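Local coordinates for protein CSE1 (Thermus thermophilus, PDB 4AN8) that belongs to the Cascade ribonucleoprotein complex of a bacterial CRISPR immune system, which probably uses CRISPR RNA to target invading nucleic acids, at residues N206-T211 and T239-V244. Residues are numbered along the deposited sequence; the frame is centred on the assembly and turned at random.
Sequences NLVPYT and TGRTRV
Arg-241, the first residue of the short helix 241-245 and next to its N-cap, Gly-240, reaches across to the loop that follows helix 199-206 and bonds two successive backbone carbonyls there, joining helix start to loop inside the Cse1 fold. From CB outward, the Arg-241 side chain leaves with CG anti to the backbone N (chi1 -173°), and Arg-241 CB rests 4.0 Å from CE1 of Tyr-210. The tyrosine runs in the opposite direction alongside, with CD of Arg-241 and then NE passing its CD1. The single bend, at chi3, comes just before the guanidinium. Arg-241 NH1 donates to the carbonyl O of Val-208, almost exactly in the guanidinium plane, at a modelled 2.5 Å, a short distance whose exact value is doubtful; Arg-241 NH2 donates to O of Pro-209 at 3.0 Å, a less straight bond tilted from that plane. Both donors stand above the planes of the carbonyls they meet. Tyr-210 CD1 sits over one guanidinium face, toward the rim, but the ring is turned 54° from that plane, so the two groups do not lie flat together. CB of Tyr-210 comes within 3.5 Å of Arg-241 NH1, and CG1 of Val-208 lies 3.7 Å from Arg-241 NH2. The hydroxyl of Tyr-210 is hydrogen-bonded to Asp-215 and Arg-66, and Asp-215 also accepts the backbone N-H groups of Thr-242 and Arg-243, tying the ring's polar end to the same helix start. There the methyl of Thr-242 approaches the ring obliquely, its CG2 3.9 Å from Tyr-210 OH.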
ATOM      1  N   ASN A 206     -13.372  -0.149  -3.428  1.00 19.07           N
ATOM      2  CA  ASN A 206     -12.727   0.374  -2.219  1.00 19.07           C
ATOM      3  C   ASN A 206     -13.667   1.234  -1.383  1.00 19.07           C
ATOM      4  O   ASN A 206     -13.261   1.749  -0.340  1.00 19.07           O
ATOM      5  CB  ASN A 206     -11.467   1.182  -2.567  1.00 18.26           C
ATOM      6  CG  ASN A 206     -10.315   0.298  -3.007  1.00 18.26           C
ATOM      7  OD1 ASN A 206      -9.504  -0.121  -2.187  1.00 18.26           O
ATOM      8  ND2 ASN A 206     -10.261  -0.018  -4.306  1.00 18.26           N
ATOM      9  N   LEU A 207     -14.917   1.370  -1.841  1.00 23.48           N
ATOM     10  CA  LEU A 207     -15.903   2.177  -1.115  1.00 23.48           C
ATOM     11  C   LEU A 207     -16.618   1.383  -0.043  1.00 23.48           C
ATOM     12  O   LEU A 207     -17.790   1.050  -0.186  1.00 23.48           O
ATOM     13  CB  LEU A 207     -16.944   2.795  -2.046  1.00 26.08           C
ATOM     14  CG  LEU A 207     -16.578   4.086  -2.762  1.00 26.08           C
ATOM     15  CD1 LEU A 207     -17.716   4.464  -3.697  1.00 26.08           C
ATOM     16  CD2 LEU A 207     -16.327   5.191  -1.764  1.00 26.08           C
ATOM     17  N   VAL A 208     -15.897   1.109   1.039  1.00 24.32           N
ATOM     18  CA  VAL A 208     -16.404   0.374   2.183  1.00 24.32           C
ATOM     19  C   VAL A 208     -17.545   1.149   2.865  1.00 24.32           C
ATOM     20  O   VAL A 208     -17.475   2.387   2.993  1.00 24.32           O
ATOM     21  CB  VAL A 208     -15.240   0.117   3.163  1.00 18.32           C
ATOM     22  CG1 VAL A 208     -15.709  -0.649   4.436  1.00 18.32           C
ATOM     23  CG2 VAL A 208     -14.094  -0.629   2.425  1.00 18.32           C
ATOM     24  N   PRO A 209     -18.609   0.430   3.275  1.00 24.49           N
ATOM     25  CA  PRO A 209     -19.776   1.082   3.892  1.00 24.49           C
ATOM     26  C   PRO A 209     -19.338   2.072   4.930  1.00 24.49           C
ATOM     27  O   PRO A 209     -18.481   1.770   5.765  1.00 24.49           O
ATOM     28  CB  PRO A 209     -20.550  -0.084   4.516  1.00 23.69           C
ATOM     29  CG  PRO A 209     -20.311  -1.219   3.470  1.00 23.69           C
ATOM     30  CD  PRO A 209     -18.871  -0.990   2.954  1.00 23.69           C
ATOM     31  N   TYR A 210     -19.913   3.265   4.848  1.00 23.56           N
ATOM     32  CA  TYR A 210     -19.449   4.397   5.623  1.00 23.56           C
ATOM     33  C   TYR A 210     -20.631   5.175   6.164  1.00 23.56           C
ATOM     34  O   TYR A 210     -21.641   5.299   5.478  1.00 23.56           O
ATOM     35  CB  TYR A 210     -18.659   5.310   4.701  1.00 22.53           C
ATOM     36  CG  TYR A 210     -18.233   6.647   5.291  1.00 22.53           C
ATOM     37  CD1 TYR A 210     -17.158   6.727   6.162  1.00 22.53           C
ATOM     38  CD2 TYR A 210     -18.880   7.831   4.927  1.00 22.53           C
ATOM     39  CE1 TYR A 210     -16.750   7.934   6.690  1.00 22.53           C
ATOM     40  CE2 TYR A 210     -18.478   9.052   5.442  1.00 22.53           C
ATOM     41  CZ  TYR A 210     -17.407   9.097   6.322  1.00 22.53           C
ATOM     42  OH  TYR A 210     -16.984  10.296   6.845  1.00 22.53           O
ATOM     43  N   THR A 211     -20.493   5.670   7.391  1.00 25.70           N
ATOM     44  CA  THR A 211     -21.350   6.723   7.930  1.00 25.70           C
ATOM     45  C   THR A 211     -20.495   7.931   8.324  1.00 25.70           C
ATOM     46  O   THR A 211     -19.411   7.762   8.869  1.00 25.70           O
ATOM     47  CB  THR A 211     -22.155   6.241   9.151  1.00 38.84           C
ATOM     48  OG1 THR A 211     -21.308   5.451   9.992  1.00 38.84           O
ATOM     49  CG2 THR A 211     -23.318   5.393   8.712  1.00 38.84           C
ATOM     50  N   THR A 239      -8.479   8.948  14.165  1.00 18.24           N
ATOM     51  CA  THR A 239      -9.699   8.207  13.915  1.00 18.24           C
ATOM     52  C   THR A 239     -10.550   8.963  12.918  1.00 18.24           C
ATOM     53  O   THR A 239     -10.330  10.145  12.688  1.00 18.24           O
ATOM     54  CB  THR A 239     -10.501   8.010  15.229  1.00 21.94           C
ATOM     55  OG1 THR A 239     -11.626   7.174  14.964  1.00 21.94           O
ATOM     56  CG2 THR A 239     -10.990   9.372  15.815  1.00 21.94           C
ATOM     57  N   GLY A 240     -11.540   8.304  12.340  1.00 27.10           N
ATOM     58  CA  GLY A 240     -12.337   8.932  11.300  1.00 27.10           C
ATOM     59  C   GLY A 240     -11.731   8.633   9.943  1.00 27.10           C
ATOM     60  O   GLY A 240     -10.608   9.048   9.650  1.00 27.10           O
ATOM     61  N   ARG A 241     -12.470   7.909   9.110  1.00 21.82           N
ATOM     62  CA  ARG A 241     -11.930   7.425   7.848  1.00 21.82           C
ATOM     63  C   ARG A 241     -11.364   8.544   6.968  1.00 21.82           C
ATOM     64  O   ARG A 241     -10.222   8.468   6.529  1.00 21.82           O
ATOM     65  CB  ARG A 241     -12.964   6.611   7.069  1.00 16.48           C
ATOM     66  CG  ARG A 241     -12.384   5.939   5.816  1.00 16.48           C
ATOM     67  CD  ARG A 241     -13.472   5.232   5.038  1.00 16.48           C
ATOM     68  NE  ARG A 241     -14.129   4.213   5.849  1.00 16.48           N
ATOM     69  CZ  ARG A 241     -15.148   3.475   5.441  1.00 16.48           C
ATOM     70  NH1 ARG A 241     -15.637   3.616   4.197  1.00 16.48           N
ATOM     71  NH2 ARG A 241     -15.666   2.580   6.268  1.00 16.48           N
ATOM     72  N   THR A 242     -12.154   9.576   6.699  1.00 14.96           N
ATOM     73  CA  THR A 242     -11.690  10.605   5.784  1.00 14.96           C
ATOM     74  C   THR A 242     -10.739  11.559   6.458  1.00 14.96           C
ATOM     75  O   THR A 242      -9.937  12.212   5.781  1.00 14.96           O
ATOM     76  CB  THR A 242     -12.843  11.369   5.120  1.00 19.89           C
ATOM     77  OG1 THR A 242     -13.464  12.231   6.077  1.00 19.89           O
ATOM     78  CG2 THR A 242     -13.860  10.380   4.590  1.00 19.89           C
ATOM     79  N   ARG A 243     -10.809  11.647   7.784  1.00 19.05           N
ATOM     80  CA  ARG A 243      -9.862  12.500   8.513  1.00 19.05           C
ATOM     81  C   ARG A 243      -8.494  11.839   8.378  1.00 19.05           C
ATOM     82  O   ARG A 243      -7.498  12.478   8.129  1.00 19.05           O
ATOM     83  CB  ARG A 243     -10.261  12.651   9.998  1.00 21.20           C
ATOM     84  CG  ARG A 243      -9.205  13.334  10.858  1.00 21.20           C
ATOM     85  CD  ARG A 243      -9.630  13.471  12.354  1.00 21.20           C
ATOM     86  NE  ARG A 243     -10.877  14.231  12.511  1.00 21.20           N
ATOM     87  CZ  ARG A 243     -12.039  13.674  12.865  1.00 21.20           C
ATOM     88  NH1 ARG A 243     -12.133  12.368  13.129  1.00 21.20           N
ATOM     89  NH2 ARG A 243     -13.117  14.424  12.978  1.00 21.20           N
ATOM     90  N   VAL A 244      -8.461  10.533   8.542  1.00 16.51           N
ATOM     91  CA  VAL A 244      -7.227   9.798   8.332  1.00 16.51           C
ATOM     92  C   VAL A 244      -6.737   9.785   6.869  1.00 16.51           C
ATOM     93  O   VAL A 244      -5.566   9.977   6.636  1.00 16.51           O
ATOM     94  CB  VAL A 244      -7.297   8.410   8.966  1.00 14.78           C
ATOM     95  CG1 VAL A 244      -6.021   7.605   8.650  1.00 14.78           C
ATOM     96  CG2 VAL A 244      -7.449   8.582  10.476  1.00 14.78           C
TER